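PDB 3WQC: D-threo-3-hydroxyaspartate dehydratase, which catalyses the pyridoxal-phosphate-dependent deamination of D-threo-3-hydroxyaspartate to oxaloacetate and ammonia. Local coordinates for residues L18-A23 against G352-I357; T14-D19 against C312-R317; G177-H182 against Q208-L213. All blocks are in the same frame, centred on the assembly; numbering follows the deposited sequence.

Contact 1 of 3, residues L18-A23 against G352-I357; sequences LDTPAA and GTRLRI
Arg354 closes on the carbonyl oxygen of Leu18 with both terminal nitrogens. NH1 lies 2.7 Å from Leu18 O and approaches in the carbonyl plane, on a lone pair; NH2, 3.0 Å from Leu18 O, comes nearly along the C=O axis. The oxygen sits close to the guanidinium plane, so the fork fixes how that flat group is turned. An extended chain from CG to NE lets arginine span this gap, and NH1 also donates a hydrogen bond to Leu15 O in the same N-terminal loop.

The contact ties the run-in to strand 22-26 to the start of strand 354-358. Both strands pair antiparallel with strand 268-278 in the beta domain, so the bond joins the approach to one neighbour of strand 268-278 to the first residue of another. A lysine in its place, with one terminal nitrogen, would probably leave either Leu18 O or Leu15 O without its donor.

Nonpolar packing comes from Thr20, whose CG2 lies 4.1 Å above the guanidinium plane of Arg354, over its centre. Threonine suits the place because it offers an apolar methyl to the flat face while its hydroxyl bonds Asp287 and Thr273. Asp19 OD1 forms a salt bridge with Arg101 of the second subunit.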
ATOM      1  N   LEU B  18      -9.800 -20.150   3.949  1.00 19.62           N
ATOM      2  CA  LEU B  18      -8.687 -19.211   3.721  1.00 18.35           C
ATOM      3  C   LEU B  18      -8.193 -18.561   5.019  1.00 16.73           C
ATOM      4  O   LEU B  18      -9.015 -18.282   5.944  1.00 21.94           O
ATOM      5  CB  LEU B  18      -9.180 -18.063   2.822  1.00 20.33           C
ATOM      6  CG  LEU B  18      -9.279 -18.420   1.316  1.00 20.11           C
ATOM      7  CD1 LEU B  18      -9.923 -17.275   0.576  1.00 20.90           C
ATOM      8  CD2 LEU B  18      -7.940 -18.868   0.673  1.00 22.20           C
ATOM      9  N   ASP B  19      -6.909 -18.270   5.115  1.00 17.66           N
ATOM     10  CA  ASP B  19      -6.502 -17.333   6.173  1.00 17.34           C
ATOM     11  C   ASP B  19      -6.924 -15.921   5.764  1.00 16.43           C
ATOM     12  O   ASP B  19      -7.231 -15.650   4.551  1.00 19.51           O
ATOM     13  CB  ASP B  19      -4.990 -17.397   6.333  1.00 18.82           C
ATOM     14  CG  ASP B  19      -4.472 -16.727   7.655  1.00 20.18           C
ATOM     15  OD1 ASP B  19      -5.300 -16.485   8.599  1.00 18.11           O
ATOM     16  OD2 ASP B  19      -3.225 -16.468   7.756  1.00 24.11           O
ATOM     17  N   THR B  20      -7.046 -15.050   6.766  1.00 16.29           N
ATOM     18  CA  THR B  20      -7.432 -13.662   6.534  1.00 14.96           C
ATOM     19  C   THR B  20      -6.288 -12.750   7.028  1.00 15.46           C
ATOM     20  O   THR B  20      -5.473 -13.120   7.894  1.00 16.59           O
ATOM     21  CB  THR B  20      -8.680 -13.319   7.358  1.00 15.22           C
ATOM     22  OG1 THR B  20      -8.489 -13.669   8.731  1.00 16.75           O
ATOM     23  CG2 THR B  20      -9.884 -14.053   6.769  1.00 17.11           C
ATOM     24  N   PRO B  21      -6.110 -11.591   6.413  1.00 13.77           N
ATOM     25  CA  PRO B  21      -6.968 -11.076   5.319  1.00 13.88           C
ATOM     26  C   PRO B  21      -6.642 -11.704   3.954  1.00 14.08           C
ATOM     27  O   PRO B  21      -5.512 -12.162   3.752  1.00 15.48           O
ATOM     28  CB  PRO B  21      -6.611  -9.549   5.278  1.00 14.95           C
ATOM     29  CG  PRO B  21      -5.182  -9.519   5.757  1.00 16.08           C
ATOM     30  CD  PRO B  21      -5.034 -10.646   6.797  1.00 15.20           C
ATOM     31  N   ALA B  22      -7.615 -11.666   3.036  1.00 14.54           N
ATOM     32  CA  ALA B  22      -7.412 -12.187   1.669  1.00 14.38           C
ATOM     33  C   ALA B  22      -8.168 -11.279   0.729  1.00 14.05           C
ATOM     34  O   ALA B  22      -9.262 -10.740   1.068  1.00 16.49           O
ATOM     35  CB  ALA B  22      -7.973 -13.611   1.558  1.00 17.71           C
ATOM     36  N   ALA B  23      -7.630 -11.084  -0.485  1.00 14.32           N
ATOM     37  CA  ALA B  23      -8.309 -10.236  -1.500  1.00 13.81           C
ATOM     38  C   ALA B  23      -9.136 -11.176  -2.403  1.00 13.95           C
ATOM     39  O   ALA B  23      -8.559 -12.008  -3.158  1.00 19.15           O
ATOM     40  CB  ALA B  23      -7.216  -9.488  -2.269  1.00 15.26           C
ATOM     41  N   GLY B 352     -14.106 -14.243  15.803  1.00 20.96           N
ATOM     42  CA  GLY B 352     -13.992 -15.261  14.766  1.00 20.72           C
ATOM     43  C   GLY B 352     -14.942 -15.152  13.593  1.00 22.27           C
ATOM     44  O   GLY B 352     -14.718 -15.831  12.610  1.00 25.75           O
ATOM     45  N   THR B 353     -15.909 -14.209  13.639  1.00 23.01           N
ATOM     46  CA  THR B 353     -16.811 -13.893  12.476  1.00 24.64           C
ATOM     47  C   THR B 353     -15.977 -13.433  11.288  1.00 19.07           C
ATOM     48  O   THR B 353     -15.019 -12.635  11.479  1.00 22.50           O
ATOM     49  CB  THR B 353     -17.778 -12.731  12.824  1.00 24.80           C
ATOM     50  OG1 THR B 353     -18.536 -13.102  13.939  1.00 30.27           O
ATOM     51  CG2 THR B 353     -18.742 -12.361  11.658  1.00 29.02           C
ATOM     52  N   ARG B 354     -16.299 -13.991  10.138  1.00 18.71           N
ATOM     53  CA  ARG B 354     -15.662 -13.535   8.867  1.00 20.52           C
ATOM     54  C   ARG B 354     -16.552 -12.530   8.176  1.00 19.64           C
ATOM     55  O   ARG B 354     -17.808 -12.728   8.057  1.00 23.37           O
ATOM     56  CB  ARG B 354     -15.425 -14.708   7.936  1.00 24.50           C
ATOM     57  CG  ARG B 354     -14.333 -15.573   8.473  1.00 22.59           C
ATOM     58  CD  ARG B 354     -14.029 -16.748   7.621  1.00 29.54           C
ATOM     59  NE  ARG B 354     -12.807 -17.253   8.273  1.00 30.39           N
ATOM     60  CZ  ARG B 354     -11.692 -17.639   7.667  1.00 21.93           C
ATOM     61  NH1 ARG B 354     -11.670 -17.777   6.364  1.00 21.35           N
ATOM     62  NH2 ARG B 354     -10.641 -17.978   8.417  1.00 25.52           N
ATOM     63  N   LEU B 355     -15.939 -11.464   7.670  1.00 18.25           N
ATOM     64  CA  LEU B 355     -16.658 -10.342   7.008  1.00 18.60           C
ATOM     65  C   LEU B 355     -15.920 -10.071   5.696  1.00 19.32           C
ATOM     66  O   LEU B 355     -14.819 -10.575   5.482  1.00 17.68           O
ATOM     67  CB  LEU B 355     -16.548  -9.097   7.865  1.00 20.86           C
ATOM     68  CG  LEU B 355     -17.224  -9.161   9.202  1.00 23.18           C
ATOM     69  CD1 LEU B 355     -16.856  -7.953  10.028  1.00 22.09           C
ATOM     70  CD2 LEU B 355     -18.748  -9.341   9.023  1.00 24.82           C
ATOM     71  N   ARG B 356     -16.506  -9.298   4.798  1.00 17.87           N
ATOM     72  CA  ARG B 356     -15.812  -8.902   3.573  1.00 16.92           C
ATOM     73  C   ARG B 356     -15.858  -7.367   3.526  1.00 17.70           C
ATOM     74  O   ARG B 356     -16.898  -6.777   3.747  1.00 21.06           O
ATOM     75  CB  ARG B 356     -16.496  -9.567   2.345  1.00 17.93           C
ATOM     76  CG  ARG B 356     -16.117 -11.053   2.355  1.00 18.52           C
ATOM     77  CD  ARG B 356     -17.017 -11.846   1.437  1.00 19.63           C
ATOM     78  NE  ARG B 356     -16.797 -11.598   0.008  1.00 18.92           N
ATOM     79  CZ  ARG B 356     -17.484 -12.249  -0.937  1.00 18.14           C
ATOM     80  NH1 ARG B 356     -17.222 -11.979  -2.217  1.00 21.47           N
ATOM     81  NH2 ARG B 356     -18.463 -13.125  -0.610  1.00 21.78           N
ATOM     82  N   ILE B 357     -14.764  -6.743   3.173  1.00 16.50           N
ATOM     83  CA  ILE B 357     -14.727  -5.273   3.206  1.00 16.15           C
ATOM     84  C   ILE B 357     -14.556  -4.741   1.790  1.00 15.87           C
ATOM     85  O   ILE B 357     -13.635  -5.179   1.048  1.00 16.38           O
ATOM     86  CB  ILE B 357     -13.548  -4.741   4.063  1.00 15.11           C
ATOM     87  CG1 ILE B 357     -13.375  -5.480   5.444  1.00 18.46           C
ATOM     88  CG2 ILE B 357     -13.517  -3.236   4.137  1.00 16.10           C
ATOM     89  CD1 ILE B 357     -14.621  -5.294   6.298  1.00 21.12           C
TER

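Contact 2 of 3, residues T14-D19 against C312-R317; sequences TLLTLD and CDLQGR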
ATOM      1  N   THR B  14     -12.095 -22.516   0.424  1.00 24.79           N
ATOM      2  CA  THR B  14     -13.330 -21.713   0.310  1.00 25.22           C
ATOM      3  C   THR B  14     -13.145 -20.508   1.185  1.00 23.52           C
ATOM      4  O   THR B  14     -12.070 -20.328   1.792  1.00 23.07           O
ATOM      5  CB  THR B  14     -14.536 -22.481   0.896  1.00 26.36           C
ATOM      6  OG1 THR B  14     -14.276 -22.637   2.286  1.00 29.83           O
ATOM      7  CG2 THR B  14     -14.697 -23.892   0.251  1.00 25.04           C
ATOM      8  N   LEU B  15     -14.149 -19.642   1.269  1.00 23.67           N
ATOM      9  CA  LEU B  15     -14.029 -18.455   2.121  1.00 21.10           C
ATOM     10  C   LEU B  15     -13.976 -18.791   3.584  1.00 23.20           C
ATOM     11  O   LEU B  15     -13.587 -17.958   4.404  1.00 24.19           O
ATOM     12  CB  LEU B  15     -15.123 -17.427   1.870  1.00 20.39           C
ATOM     13  CG  LEU B  15     -15.187 -16.888   0.467  1.00 20.18           C
ATOM     14  CD1 LEU B  15     -16.183 -15.758   0.545  1.00 29.13           C
ATOM     15  CD2 LEU B  15     -13.854 -16.283   0.022  1.00 25.14           C
ATOM     16  N   LEU B  16     -14.350 -20.027   3.930  1.00 25.00           N
ATOM     17  CA  LEU B  16     -14.279 -20.437   5.325  1.00 24.08           C
ATOM     18  C   LEU B  16     -12.922 -20.948   5.711  1.00 23.57           C
ATOM     19  O   LEU B  16     -12.607 -21.042   6.949  1.00 30.34           O
ATOM     20  CB  LEU B  16     -15.308 -21.572   5.567  1.00 26.77           C
ATOM     21  CG  LEU B  16     -16.756 -21.105   5.541  1.00 32.44           C
ATOM     22  CD1 LEU B  16     -17.625 -22.319   5.777  1.00 38.94           C
ATOM     23  CD2 LEU B  16     -16.980 -20.077   6.640  1.00 32.67           C
ATOM     24  N   THR B  17     -12.126 -21.416   4.727  1.00 24.02           N
ATOM     25  CA  THR B  17     -10.862 -22.096   5.043  1.00 24.05           C
ATOM     26  C   THR B  17      -9.639 -21.211   4.758  1.00 21.20           C
ATOM     27  O   THR B  17      -8.572 -21.466   5.269  1.00 23.78           O
ATOM     28  CB  THR B  17     -10.667 -23.433   4.276  1.00 27.35           C
ATOM     29  OG1 THR B  17     -10.558 -23.158   2.864  1.00 29.38           O
ATOM     30  CG2 THR B  17     -11.840 -24.393   4.587  1.00 33.15           C
ATOM     31  N   LEU B  18      -9.800 -20.150   3.949  1.00 19.62           N
ATOM     32  CA  LEU B  18      -8.687 -19.211   3.721  1.00 18.35           C
ATOM     33  C   LEU B  18      -8.193 -18.561   5.019  1.00 16.73           C
ATOM     34  O   LEU B  18      -9.015 -18.282   5.944  1.00 21.94           O
ATOM     35  CB  LEU B  18      -9.180 -18.063   2.822  1.00 20.33           C
ATOM     36  CG  LEU B  18      -9.279 -18.420   1.316  1.00 20.11           C
ATOM     37  CD1 LEU B  18      -9.923 -17.275   0.576  1.00 20.90           C
ATOM     38  CD2 LEU B  18      -7.940 -18.868   0.673  1.00 22.20           C
ATOM     39  N   ASP B  19      -6.909 -18.270   5.115  1.00 17.66           N
ATOM     40  CA  ASP B  19      -6.502 -17.333   6.173  1.00 17.34           C
ATOM     41  C   ASP B  19      -6.924 -15.921   5.764  1.00 16.43           C
ATOM     42  O   ASP B  19      -7.231 -15.650   4.551  1.00 19.51           O
ATOM     43  CB  ASP B  19      -4.990 -17.397   6.333  1.00 18.82           C
ATOM     44  CG  ASP B  19      -4.472 -16.727   7.655  1.00 20.18           C
ATOM     45  OD1 ASP B  19      -5.300 -16.485   8.599  1.00 18.11           O
ATOM     46  OD2 ASP B  19      -3.225 -16.468   7.756  1.00 24.11           O
ATOM     47  N   CYS B 312     -19.352  -5.910   4.662  1.00 18.42           N
ATOM     48  CA  CYS B 312     -20.341  -6.801   4.100  1.00 21.54           C
ATOM     49  C   CYS B 312     -20.255  -8.082   4.900  1.00 22.11           C
ATOM     50  O   CYS B 312     -19.211  -8.387   5.556  1.00 20.11           O
ATOM     51  CB  CYS B 312     -19.971  -7.172   2.651  1.00 20.55           C
ATOM     52  SG  CYS B 312     -19.872  -5.725   1.591  1.00 23.97           S
ATOM     53  N   ASP B 313     -21.320  -8.875   4.854  1.00 23.03           N
ATOM     54  CA  ASP B 313     -21.255 -10.187   5.501  1.00 21.58           C
ATOM     55  C   ASP B 313     -20.421 -11.167   4.658  1.00 23.57           C
ATOM     56  O   ASP B 313     -19.916 -10.811   3.536  1.00 23.24           O
ATOM     57  CB  ASP B 313     -22.668 -10.657   5.812  1.00 27.40           C
ATOM     58  CG  ASP B 313     -23.557 -10.863   4.556  1.00 29.43           C
ATOM     59  OD1 ASP B 313     -22.968 -11.098   3.458  1.00 28.37           O
ATOM     60  OD2 ASP B 313     -24.840 -10.877   4.721  1.00 34.16           O
ATOM     61  N   LEU B 314     -20.297 -12.406   5.140  1.00 24.92           N
ATOM     62  CA  LEU B 314     -19.536 -13.430   4.433  1.00 22.26           C
ATOM     63  C   LEU B 314     -20.054 -13.696   3.034  1.00 22.69           C
ATOM     64  O   LEU B 314     -19.284 -14.129   2.145  1.00 24.75           O
ATOM     65  CB  LEU B 314     -19.478 -14.718   5.281  1.00 21.98           C
ATOM     66  CG  LEU B 314     -18.589 -15.864   4.802  1.00 26.85           C
ATOM     67  CD1 LEU B 314     -17.115 -15.398   4.551  1.00 27.36           C
ATOM     68  CD2 LEU B 314     -18.668 -16.963   5.896  1.00 29.62           C
ATOM     69  N   GLN B 315     -21.348 -13.461   2.831  1.00 25.84           N
ATOM     70  CA  GLN B 315     -21.991 -13.734   1.550  1.00 28.35           C
ATOM     71  C   GLN B 315     -21.823 -12.532   0.614  1.00 27.38           C
ATOM     72  O   GLN B 315     -22.209 -12.544  -0.572  1.00 29.91           O
ATOM     73  CB  GLN B 315     -23.461 -14.053   1.795  1.00 32.37           C
ATOM     74  CG  GLN B 315     -23.668 -15.396   2.526  1.00 39.61           C
ATOM     75  CD  GLN B 315     -23.379 -15.328   4.044  1.00 51.91           C
ATOM     76  OE1 GLN B 315     -23.656 -14.323   4.718  1.00 44.27           O
ATOM     77  NE2 GLN B 315     -22.819 -16.410   4.590  1.00 48.30           N
ATOM     78  N   GLY B 316     -21.161 -11.511   1.118  1.00 24.87           N
ATOM     79  CA  GLY B 316     -20.798 -10.412   0.262  1.00 28.02           C
ATOM     80  C   GLY B 316     -21.864  -9.315   0.189  1.00 27.77           C
ATOM     81  O   GLY B 316     -21.725  -8.335  -0.589  1.00 28.79           O
ATOM     82  N   ARG B 317     -22.879  -9.411   1.015  1.00 26.43           N
ATOM     83  CA  ARG B 317     -23.932  -8.394   1.034  1.00 28.08           C
ATOM     84  C   ARG B 317     -23.600  -7.255   1.987  1.00 27.41           C
ATOM     85  O   ARG B 317     -23.216  -7.431   3.136  1.00 29.71           O
ATOM     86  CB  ARG B 317     -25.260  -8.972   1.426  1.00 33.13           C
ATOM     87  CG  ARG B 317     -25.639 -10.269   0.797  1.00 38.20           C
ATOM     88  CD  ARG B 317     -27.051 -10.566   1.310  1.00 51.42           C
ATOM     89  NE  ARG B 317     -27.395 -11.971   1.270  1.00 75.30           N
ATOM     90  CZ  ARG B 317     -27.153 -12.819   2.258  1.00 59.90           C
ATOM     91  NH1 ARG B 317     -26.557 -12.414   3.342  1.00 56.81           N
ATOM     92  NH2 ARG B 317     -27.499 -14.080   2.144  1.00 70.88           N
TER
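Leu314 reaches across to Leu15 and Leu16 with its two methyl groups, and its course explains the contact. The bond to CB is directed at the N-terminal loop, and CG stands anti to the backbone N (chi1 -173°), carrying the fork outward from the turn. One branch, CD1, comes 3.9 Å from Leu15 CB and also touches the Leu15 CD1 methyl, the two side chains lying alongside and pointing opposite ways. The other branch, CD2, meets Leu16 CD2 at 3.6 Å, the side chains meeting nearly perpendicularly. Leucine suits the place because its branched end can serve two neighbours at once. Leu15 CD1 also rests near the backbone carbonyl of Leu314, whose oxygen is hydrogen-bonded to Arg356.

The leucine is presented by a type I beta turn, Asp313 to Gly316, in the loop between strand 310-312, which pairs with strand 354-358 in the beta domain, and strand 318-319. The turn is closed by Gly316 N bonding Asp313 O at 2.8 Å. Gly316 has a positive phi of 89°, where a side chain would press on the preceding carbonyl. Aspartate braces the turn: Asp313 OD1 takes the backbone N of Arg317 at 3.0 Å, from above the carboxylate plane. Asp313 OD2 forms a salt bridge with Arg317 NH1 at 2.7 Å, though the hydrogen bond itself is weak, and Gln315 CB lies over one face of that guanidinium.

Facing it, the loop 14-19 is folded by threonines. Thr14 OG1 accepts from Leu16 N in an ST turn, while Thr17 OG1 accepts from Thr14 N at 3.0 Å. Thr14 O receives the backbone N of both Thr17 and Leu18, which curls the loop back on itself.

Contact 3 of 3, residues G177-H182 against Q208-L213; sequences GGVLTH and QAAEAL. With PLP (pyridoxal-5'-phosphate), chain J.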
ATOM      1  N   GLY B 177       3.222   7.219 -33.506  1.00 11.79           N
ATOM      2  CA  GLY B 177       2.155   6.265 -33.672  1.00 12.03           C
ATOM      3  C   GLY B 177       0.793   6.784 -33.278  1.00 11.05           C
ATOM      4  O   GLY B 177      -0.247   6.131 -33.558  1.00 13.78           O
ATOM      5  N   GLY B 178       0.716   7.941 -32.589  1.00 11.85           N
ATOM      6  CA  GLY B 178      -0.585   8.355 -32.101  1.00 13.42           C
ATOM      7  C   GLY B 178      -0.449   9.403 -31.024  1.00 10.96           C
ATOM      8  O   GLY B 178       0.646   9.853 -30.667  1.00 11.33           O
ATOM      9  N   VAL B 179      -1.631   9.769 -30.469  1.00 10.01           N
ATOM     10  CA  VAL B 179      -1.740  10.641 -29.301  1.00 11.40           C
ATOM     11  C   VAL B 179      -2.614   9.940 -28.278  1.00 10.01           C
ATOM     12  O   VAL B 179      -3.499   9.119 -28.624  1.00 11.39           O
ATOM     13  CB  VAL B 179      -2.385  12.029 -29.611  1.00 10.94           C
ATOM     14  CG1 VAL B 179      -1.350  12.861 -30.381  1.00 11.53           C
ATOM     15  CG2 VAL B 179      -3.687  11.916 -30.452  1.00 12.63           C
ATOM     16  N   LEU B 180      -2.412  10.249 -26.983  1.00  9.58           N
ATOM     17  CA  LEU B 180      -3.280   9.682 -25.978  1.00  9.63           C
ATOM     18  C   LEU B 180      -3.539  10.746 -24.907  1.00  9.65           C
ATOM     19  O   LEU B 180      -2.677  11.643 -24.691  1.00 11.75           O
ATOM     20  CB  LEU B 180      -2.700   8.402 -25.303  1.00 11.28           C
ATOM     21  CG  LEU B 180      -1.539   8.603 -24.309  1.00 10.78           C
ATOM     22  CD1 LEU B 180      -1.387   7.325 -23.434  1.00 15.12           C
ATOM     23  CD2 LEU B 180      -0.180   8.919 -24.992  1.00 11.56           C
ATOM     24  N   THR B 181      -4.649  10.591 -24.168  1.00 10.93           N
ATOM     25  CA  THR B 181      -4.925  11.482 -23.068  1.00 10.70           C
ATOM     26  C   THR B 181      -5.632  10.652 -21.993  1.00 11.44           C
ATOM     27  O   THR B 181      -6.295   9.633 -22.352  1.00 12.46           O
ATOM     28  CB  THR B 181      -5.817  12.708 -23.475  1.00 11.94           C
ATOM     29  OG1 THR B 181      -5.779  13.623 -22.357  1.00 13.09           O
ATOM     30  CG2 THR B 181      -7.219  12.304 -23.785  1.00 13.53           C
ATOM     31  N   HIS B 182      -5.508  11.078 -20.723  1.00 12.28           N
ATOM     32  CA  HIS B 182      -6.248  10.470 -19.641  1.00 11.38           C
ATOM     33  C   HIS B 182      -6.893  11.532 -18.866  1.00 12.20           C
ATOM     34  O   HIS B 182      -6.183  12.372 -18.186  1.00 15.43           O
ATOM     35  CB  HIS B 182      -5.209   9.735 -18.762  1.00 13.02           C
ATOM     36  CG  HIS B 182      -5.730   9.212 -17.449  1.00 12.74           C
ATOM     37  ND1 HIS B 182      -6.770   8.262 -17.313  1.00 14.99           N
ATOM     38  CD2 HIS B 182      -5.319   9.531 -16.133  1.00 15.15           C
ATOM     39  CE1 HIS B 182      -6.905   7.992 -15.943  1.00 16.47           C
ATOM     40  NE2 HIS B 182      -6.092   8.763 -15.265  1.00 17.54           N
ATOM     41  N   GLN B 208      -8.333  16.993 -31.342  1.00 13.68           N
ATOM     42  CA  GLN B 208      -7.733  18.267 -31.792  1.00 12.97           C
ATOM     43  C   GLN B 208      -6.227  18.126 -31.960  1.00 11.73           C
ATOM     44  O   GLN B 208      -5.644  18.585 -32.967  1.00 12.23           O
ATOM     45  CB  GLN B 208      -8.024  19.379 -30.758  1.00 14.75           C
ATOM     46  CG  GLN B 208      -7.376  20.747 -30.990  1.00 14.99           C
ATOM     47  CD  GLN B 208      -7.642  21.743 -29.863  1.00 25.60           C
ATOM     48  OE1 GLN B 208      -8.239  21.354 -28.838  1.00 30.10           O
ATOM     49  NE2 GLN B 208      -7.010  22.867 -29.899  1.00 25.97           N
ATOM     50  N   ALA B 209      -5.574  17.472 -30.974  1.00 10.98           N
ATOM     51  CA  ALA B 209      -4.095  17.328 -31.088  1.00  9.71           C
ATOM     52  C   ALA B 209      -3.767  16.475 -32.309  1.00 10.35           C
ATOM     53  O   ALA B 209      -2.805  16.780 -33.049  1.00 11.36           O
ATOM     54  CB  ALA B 209      -3.562  16.667 -29.813  1.00 10.88           C
ATOM     55  N   ALA B 210      -4.523  15.354 -32.512  1.00 11.30           N
ATOM     56  CA  ALA B 210      -4.214  14.445 -33.663  1.00 11.98           C
ATOM     57  C   ALA B 210      -4.390  15.282 -34.968  1.00 10.99           C
ATOM     58  O   ALA B 210      -3.567  15.135 -35.887  1.00 12.46           O
ATOM     59  CB  ALA B 210      -5.142  13.257 -33.660  1.00 12.53           C
ATOM     60  N   GLU B 211      -5.481  16.051 -35.000  1.00 11.84           N
ATOM     61  CA  GLU B 211      -5.742  16.806 -36.255  1.00 12.27           C
ATOM     62  C   GLU B 211      -4.666  17.859 -36.537  1.00 12.84           C
ATOM     63  O   GLU B 211      -4.338  18.156 -37.705  1.00 12.38           O
ATOM     64  CB  GLU B 211      -7.111  17.446 -36.225  1.00 13.32           C
ATOM     65  CG  GLU B 211      -8.157  16.361 -36.343  1.00 15.60           C
ATOM     66  CD  GLU B 211      -9.577  16.884 -36.177  1.00 22.43           C
ATOM     67  OE1 GLU B 211     -10.573  16.128 -36.398  1.00 22.98           O
ATOM     68  OE2 GLU B 211      -9.772  18.074 -35.830  1.00 32.99           O
ATOM     69  N   ALA B 212      -4.103  18.445 -35.477  1.00 11.20           N
ATOM     70  CA  ALA B 212      -2.995  19.447 -35.646  1.00 11.98           C
ATOM     71  C   ALA B 212      -1.752  18.717 -36.205  1.00 12.21           C
ATOM     72  O   ALA B 212      -1.114  19.211 -37.141  1.00 11.89           O
ATOM     73  CB  ALA B 212      -2.702  20.142 -34.322  1.00 13.39           C
ATOM     74  N   LEU B 213      -1.389  17.552 -35.620  1.00 11.52           N
ATOM     75  CA  LEU B 213      -0.228  16.829 -36.141  1.00 11.39           C
ATOM     76  C   LEU B 213      -0.450  16.487 -37.639  1.00 10.60           C
ATOM     77  O   LEU B 213       0.446  16.644 -38.461  1.00 11.80           O
ATOM     78  CB  LEU B 213      -0.044  15.528 -35.328  1.00 11.37           C
ATOM     79  CG  LEU B 213       0.496  15.770 -33.903  1.00 10.58           C
ATOM     80  CD1 LEU B 213       0.253  14.430 -33.138  1.00 12.96           C
ATOM     81  CD2 LEU B 213       2.001  16.122 -33.928  1.00 11.85           C
TER
HETATM   82  N1  PLP J 402      -4.896   5.675 -18.831  1.00 12.46           N
HETATM   83  C2  PLP J 402      -3.854   6.038 -18.055  1.00 11.46           C
HETATM   84  C2A PLP J 402      -2.688   6.803 -18.637  1.00 13.68           C
HETATM   85  C3  PLP J 402      -3.865   5.669 -16.660  1.00 12.81           C
HETATM   86  O3  PLP J 402      -2.830   6.005 -15.906  1.00 15.43           O
HETATM   87  C4  PLP J 402      -5.008   4.950 -16.160  1.00 13.72           C
HETATM   88  C4A PLP J 402      -5.009   4.546 -14.793  1.00 21.05           C
HETATM   89  C5  PLP J 402      -6.062   4.608 -17.059  1.00 12.50           C
HETATM   90  C6  PLP J 402      -5.995   5.061 -18.384  1.00 12.80           C
HETATM   91  C5A PLP J 402      -7.283   3.860 -16.582  1.00 16.46           C
HETATM   92  O4P PLP J 402      -8.067   4.751 -15.661  1.00 15.07           O
HETATM   93  P   PLP J 402      -9.165   4.046 -14.733  1.00 13.99           P
HETATM   94  O1P PLP J 402      -9.915   3.180 -15.676  1.00 17.22           O
HETATM   95  O2P PLP J 402      -9.972   5.195 -14.240  1.00 15.05           O
HETATM   96  O3P PLP J 402      -8.494   3.233 -13.704  1.00 19.34           O
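Val179 is the bump of this contact, and helix 208-213 supplies the hollow. Its CB points at the helix, and its two methyls divide the work. CG1 meets the CD1 methyl of Leu213 at 3.6 Å and, more loosely, the CB of Ala209; CG2 lies 3.8 Å from Ala210 CB. With CB directed at the helix, the rotation that sets CG1 anti to the carbonyl carbon (chi1 -73°) sends that methyl to the side of Leu213 and Ala209 and CG2 to Ala210. The alanines are small enough to form the floor of a shallow depression, while Leu213, one turn beyond Ala209, builds its wall. A valine fits here because its width at the beta carbon fills such a depression without a long reach.

Strand 177-180 and the helix run roughly antiparallel, at 146°, the axes of these short segments approaching to 8.5 Å. This is the packing of a beta-alpha-beta crossover: strand 175-180 leads to helix 192-215, which returns to the parallel strand 222-225 alongside. It belongs to the TIM-type barrel of the alanine racemase N-terminal domain. Gly178, just before Val179, has a phi of 163°, at which a side chain would collide with the preceding carbonyl oxygen.

Beyond the strand, the chain delivers His182 to the cofactor. Its imidazole lies nearly parallel to the pyridine ring of PLP, with PLP C3 about 3.8 Å above the imidazole plane of His182 and over its centre. ND1 bonds the carbonyl of Gly226, which fixes how the ring is turned. Val179 thus packs through hydrocarbon alone, with no hydrogen bond across to the helix: cohesion there rests on burial and fit, whereas His182 at the far end combines face contact with a directional bond.

How the contacts relate
Contact 3 is buried; contact 2 lies at the surface and contact 1 is partly buried beside it. Contacts 1 and 2 share Leu18 and Asp19, their centres 6 Å apart, and both fasten the N-terminal loop to the beta domain, one to strand 354-358 and the other to a turn. They also touch directly, for Cys312 N bonds Arg356 O. Their chemistry differs: contact 1 uses a charged group on a backbone carbonyl, contact 2 methyl groups. Contact 3, centred about 46 Å from either, is also hydrocarbon, but joins strand to helix inside the barrel domain, nested within the chain loops that the other two close.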